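Local coordinates for protein cytochrome P450 RhF (Acinetobacter radioresistens, PDB 6RO8) that binds heme b and, as the P450 heme domain of a longer protein, probably acts as a monooxygenase, at residues 163-166 with 167-171; 394-397 with 398-402. One frame throughout, in Å; residues are numbered along the deposited sequence.

Contact 1 (163-166 with 167-171)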
loop_
_atom_site.group_PDB
_atom_site.type_symbol
_atom_site.label_atom_id
_atom_site.label_comp_id
_atom_site.label_asym_id
_atom_site.label_seq_id
_atom_site.Cartn_x
_atom_site.Cartn_y
_atom_site.Cartn_z
ATOM N N LEU A 163 -17.557 6.121 -6.914
ATOM C CA LEU A 163 -16.494 7.072 -6.617
ATOM C C LEU A 163 -15.144 6.574 -7.100
ATOM O O LEU A 163 -14.280 7.388 -7.446
ATOM C CB LEU A 163 -16.430 7.362 -5.118
ATOM C CG LEU A 163 -17.712 7.958 -4.534
ATOM C CD1 LEU A 163 -17.567 8.346 -3.059
ATOM C CD2 LEU A 163 -18.229 9.133 -5.372
ATOM N N VAL A 164 -14.934 5.253 -7.120
ATOM C CA VAL A 164 -13.662 4.724 -7.606
ATOM C C VAL A 164 -13.409 5.218 -9.024
ATOM O O VAL A 164 -12.379 5.840 -9.315
ATOM C CB VAL A 164 -13.639 3.184 -7.536
ATOM C CG1 VAL A 164 -12.394 2.653 -8.236
ATOM C CG2 VAL A 164 -13.682 2.701 -6.090
ATOM N N GLN A 165 -14.375 4.991 -9.911
ATOM C CA GLN A 165 -14.219 5.381 -11.305
ATOM C C GLN A 165 -14.329 6.886 -11.522
ATOM O O GLN A 165 -13.721 7.400 -12.463
ATOM C CB GLN A 165 -15.233 4.636 -12.177
ATOM C CG GLN A 165 -14.713 4.361 -13.584
ATOM C CD GLN A 165 -13.277 3.817 -13.605
ATOM O OE1 GLN A 165 -12.427 4.309 -14.364
ATOM N NE2 GLN A 165 -13.003 2.799 -12.771
ATOM N N GLU A 166 -15.037 7.613 -10.661
ATOM C CA GLU A 166 -15.109 9.056 -10.872
ATOM C C GLU A 166 -13.819 9.752 -10.458
ATOM O O GLU A 166 -13.361 10.667 -11.152
ATOM C CB GLU A 166 -16.300 9.666 -10.121
ATOM C CG GLU A 166 -17.626 8.946 -10.351
ATOM C CD GLU A 166 -18.322 9.354 -11.644
ATOM O OE1 GLU A 166 -19.248 8.613 -12.077
ATOM O OE2 GLU A 166 -17.947 10.409 -12.211
ATOM N N MET A 167 -13.213 9.347 -9.348
ATOM C CA MET A 167 -12.111 10.155 -8.841
ATOM C C MET A 167 -11.071 9.350 -8.063
ATOM O O MET A 167 -9.888 9.719 -8.053
ATOM C CB MET A 167 -12.642 11.300 -7.950
ATOM C CG MET A 167 -13.489 10.837 -6.756
ATOM S SD MET A 167 -14.244 12.154 -5.775
ATOM C CE MET A 167 -13.075 13.453 -5.925
ATOM N N LEU A 168 -11.475 8.227 -7.448
ATOM C CA LEU A 168 -10.659 7.687 -6.362
ATOM C C LEU A 168 -9.355 7.054 -6.859
ATOM O O LEU A 168 -8.359 7.090 -6.136
ATOM C CB LEU A 168 -11.476 6.706 -5.511
ATOM C CG LEU A 168 -12.432 7.352 -4.476
ATOM C CD1 LEU A 168 -12.979 6.329 -3.492
ATOM C CD2 LEU A 168 -11.842 8.572 -3.709
ATOM N N TRP A 169 -9.308 6.487 -8.069
ATOM C CA TRP A 169 -8.007 6.066 -8.582
ATOM C C TRP A 169 -7.344 7.118 -9.465
ATOM O O TRP A 169 -6.111 7.233 -9.477
ATOM C CB TRP A 169 -8.121 4.738 -9.346
ATOM C CG TRP A 169 -8.644 4.821 -10.733
ATOM C CD1 TRP A 169 -9.935 4.637 -11.133
ATOM C CD2 TRP A 169 -7.886 5.073 -11.927
ATOM N NE1 TRP A 169 -10.036 4.774 -12.502
ATOM C CE2 TRP A 169 -8.794 5.047 -13.012
ATOM C CE3 TRP A 169 -6.532 5.332 -12.183
ATOM C CZ2 TRP A 169 -8.389 5.268 -14.327
ATOM C CZ3 TRP A 169 -6.136 5.549 -13.483
ATOM C CH2 TRP A 169 -7.060 5.519 -14.541
ATOM N N GLU A 170 -8.131 7.925 -10.166
ATOM C CA GLU A 170 -7.550 8.820 -11.154
ATOM C C GLU A 170 -6.800 9.977 -10.497
ATOM O O GLU A 170 -5.719 10.362 -10.954
ATOM C CB GLU A 170 -8.661 9.328 -12.052
ATOM C CG GLU A 170 -8.297 9.598 -13.465
ATOM C CD GLU A 170 -9.444 10.291 -14.129
ATOM O OE1 GLU A 170 -10.596 9.929 -13.789
ATOM O OE2 GLU A 170 -9.209 11.223 -14.927
ATOM N N ILE A 171 -7.348 10.545 -9.427
ATOM C CA ILE A 171 -6.719 11.704 -8.798
ATOM C C ILE A 171 -5.410 11.311 -8.112
ATOM O O ILE A 171 -4.386 11.962 -8.363
ATOM C CB ILE A 171 -7.692 12.407 -7.837
ATOM C CG1 ILE A 171 -8.652 13.285 -8.641
ATOM C CG2 ILE A 171 -6.939 13.246 -6.815
ATOM C CD1 ILE A 171 -9.744 13.936 -7.810
#
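Gln165 and Trp169, one helical turn apart, lie side by side and point the same way, with the amide plane turned 47° from the indole. The ring NE1 gives a nearly straight hydrogen bond to Gln165 OE1 (3.1 Å), which sits at the indole edge, close to the ring plane. Seen from the amide, the donor stands above the carbonyl plane and misses the lone pairs. Trp169 reaches this place because its CG lies between the backbone N and the carbonyl carbon (chi1 79°), a setting that also swings CD1 to 3.3 Å from Val164 O. The CB of Glu170 lies over one indole face, and Arg191 of helix 187-202 makes a cation-pi contact with the ring. Here helix 163-168 widens at 164-166 into a pi-type turn before helix 170-179 begins. Leu163 O accepts from two backbone donors there, Met167 N and Leu168 N, each at 2.9 Å, while Trp169 N makes a weak bond to Val164 O. Leu163 and Leu168 also pack: CD1 of Leu168 comes alongside Leu163 CB at 4.0 Å. Leu168 also packs on Ser279, Ala280 and Leu283 of helix 273-288. Away from these leucines, the carboxylates of Glu166 and Glu170 turn to different lysines, forming salt bridges with Lys158 and Lys151 respectively.

Contact 2 (394-397 with 398-402); sequences FIEE and LSRRI
Glu397 runs its CG anti to the backbone N (chi1 -170°) and then bends at chi2 (74°), which brings its carboxylate between Arg400 and Arg401. Arg400 starts out extended and folds at chi3, turning its guanidinium back over the preceding turn. Its NH1 meets Glu396 OE1 in a salt bridge of 2.5 Å, the carboxylate lying at the guanidinium edge with the two planes nearly coplanar. Glu397 presents itself differently: its carboxylate stands almost perpendicular to the same guanidinium, and OE2 takes weak bonds from NH1 and NH2, both at 3.1 Å. The other oxygen, OE1, receives Arg401 NH1 at 2.8 Å, nearly along the C-O axis and in the guanidinium plane. The result is a four-residue salt-bridge network on the last turns of helix 384-401, the P450 L helix that follows heme-ligating Cys381, with i to i+3 and i to i+4 spacing; Asp153 extends it by pairing with Arg401 NH2. Around the helix from these charges, Ser399 turns its hydroxyl back to Ile395 O (2.7 Å). That carbonyl also accepts Ser399 N at 2.8 Å, the two donors approaching from opposite faces of its plane. Ser399 packs against Trp293, Ile296 and Cys297 of helix 290-298.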
loop_
_atom_site.group_PDB
_atom_site.type_symbol
_atom_site.label_atom_id
_atom_site.label_comp_id
_atom_site.label_asym_id
_atom_site.label_seq_id
_atom_site.Cartn_x
_atom_site.Cartn_y
_atom_site.Cartn_z
ATOM N N PHE A 394 -10.425 14.376 -0.022
ATOM C CA PHE A 394 -11.548 13.592 -0.536
ATOM C C PHE A 394 -12.738 13.688 0.400
ATOM O O PHE A 394 -13.832 14.097 -0.001
ATOM C CB PHE A 394 -11.170 12.122 -0.723
ATOM C CG PHE A 394 -10.365 11.852 -1.946
ATOM C CD1 PHE A 394 -10.722 12.402 -3.167
ATOM C CD2 PHE A 394 -9.238 11.036 -1.874
ATOM C CE1 PHE A 394 -9.964 12.140 -4.295
ATOM C CE2 PHE A 394 -8.484 10.779 -2.985
ATOM C CZ PHE A 394 -8.844 11.322 -4.197
ATOM N N ILE A 395 -12.520 13.350 1.669
ATOM C CA ILE A 395 -13.620 13.277 2.621
ATOM C C ILE A 395 -14.186 14.666 2.920
ATOM O O ILE A 395 -15.409 14.838 3.037
ATOM C CB ILE A 395 -13.145 12.566 3.896
ATOM C CG1 ILE A 395 -12.723 11.137 3.562
ATOM C CG2 ILE A 395 -14.235 12.601 4.954
ATOM C CD1 ILE A 395 -11.867 10.501 4.636
ATOM N N GLU A 396 -13.316 15.675 3.061
ATOM C CA GLU A 396 -13.798 17.030 3.287
ATOM C C GLU A 396 -14.704 17.464 2.146
ATOM O O GLU A 396 -15.834 17.910 2.376
ATOM C CB GLU A 396 -12.627 18.007 3.452
ATOM C CG GLU A 396 -13.004 19.349 4.132
ATOM C CD GLU A 396 -13.602 20.361 3.154
ATOM O OE1 GLU A 396 -13.404 20.139 1.941
ATOM O OE2 GLU A 396 -14.266 21.361 3.585
ATOM N N GLU A 397 -14.228 17.313 0.902
ATOM C CA GLU A 397 -15.008 17.756 -0.249
ATOM C C GLU A 397 -16.356 17.053 -0.284
ATOM O O GLU A 397 -17.407 17.700 -0.394
ATOM C CB GLU A 397 -14.234 17.513 -1.549
ATOM C CG GLU A 397 -14.846 18.167 -2.815
ATOM C CD GLU A 397 -14.643 19.691 -2.846
ATOM O OE1 GLU A 397 -15.292 20.381 -3.683
ATOM O OE2 GLU A 397 -13.833 20.203 -2.029
ATOM N N LEU A 398 -16.341 15.728 -0.132
ATOM C CA LEU A 398 -17.566 14.941 -0.227
ATOM C C LEU A 398 -18.531 15.249 0.911
ATOM O O LEU A 398 -19.732 15.417 0.680
ATOM C CB LEU A 398 -17.227 13.451 -0.239
ATOM C CG LEU A 398 -16.713 12.924 -1.576
ATOM C CD1 LEU A 398 -16.143 11.514 -1.418
ATOM C CD2 LEU A 398 -17.823 12.961 -2.598
ATOM N N SER A 399 -18.038 15.294 2.149
ATOM C CA SER A 399 -18.929 15.544 3.275
ATOM C C SER A 399 -19.407 16.982 3.308
ATOM O O SER A 399 -20.468 17.259 3.878
ATOM C CB SER A 399 -18.231 15.195 4.583
ATOM O OG SER A 399 -17.119 16.051 4.783
ATOM N N ARG A 400 -18.652 17.895 2.700
ATOM C CA ARG A 400 -19.074 19.288 2.637
ATOM C C ARG A 400 -20.209 19.475 1.645
ATOM O O ARG A 400 -21.217 20.124 1.950
ATOM C CB ARG A 400 -17.900 20.178 2.246
ATOM C CG ARG A 400 -18.153 21.629 2.487
ATOM C CD ARG A 400 -16.933 22.449 2.144
ATOM N NE ARG A 400 -16.825 22.695 0.712
ATOM C CZ ARG A 400 -15.806 22.280 -0.028
ATOM N NH1 ARG A 400 -14.822 21.604 0.542
ATOM N NH2 ARG A 400 -15.770 22.538 -1.333
ATOM N N ARG A 401 -20.064 18.902 0.453
ATOM C CA ARG A 401 -20.975 19.197 -0.637
ATOM C C ARG A 401 -22.048 18.139 -0.837
ATOM O O ARG A 401 -23.067 18.428 -1.477
ATOM C CB ARG A 401 -20.181 19.388 -1.928
ATOM C CG ARG A 401 -19.110 20.443 -1.783
ATOM C CD ARG A 401 -18.272 20.531 -3.018
ATOM N NE ARG A 401 -19.091 20.570 -4.219
ATOM C CZ ARG A 401 -18.589 20.633 -5.445
ATOM N NH1 ARG A 401 -17.268 20.652 -5.600
ATOM N NH2 ARG A 401 -19.396 20.669 -6.504
ATOM N N ILE A 402 -21.854 16.933 -0.319
ATOM C CA ILE A 402 -22.888 15.909 -0.391
ATOM C C ILE A 402 -23.066 15.317 0.999
ATOM O O ILE A 402 -22.671 14.166 1.237
ATOM C CB ILE A 402 -22.526 14.811 -1.399
ATOM C CG1 ILE A 402 -21.909 15.388 -2.673
ATOM C CG2 ILE A 402 -23.743 14.024 -1.735
ATOM C CD1 ILE A 402 -21.536 14.315 -3.684
#

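Overall arrangement
Contacts 1 and 2 meet directly, their centres about 14 Å apart. Phe394 is the main joint, packing against Met167, Leu168 and Ile171, while Leu163 touches Leu398 through their CD1 atoms, 3.8 Å apart. Both contacts are largely buried and share neighbours: helices 134-155 and 273-288 pack on each. At 163-171 the helix widens into a pi-type turn spanned by one indole-to-amide bond, and its acids pair with lysines outside the segments; at 394-402 the charges pair mainly within, running from the buried Glu397 out to the exposed Arg400. The centre of contact 1 is about 17 Å from the chain's centre, that of contact 2 about 24 Å. Both lie away from the heme and bound histidine.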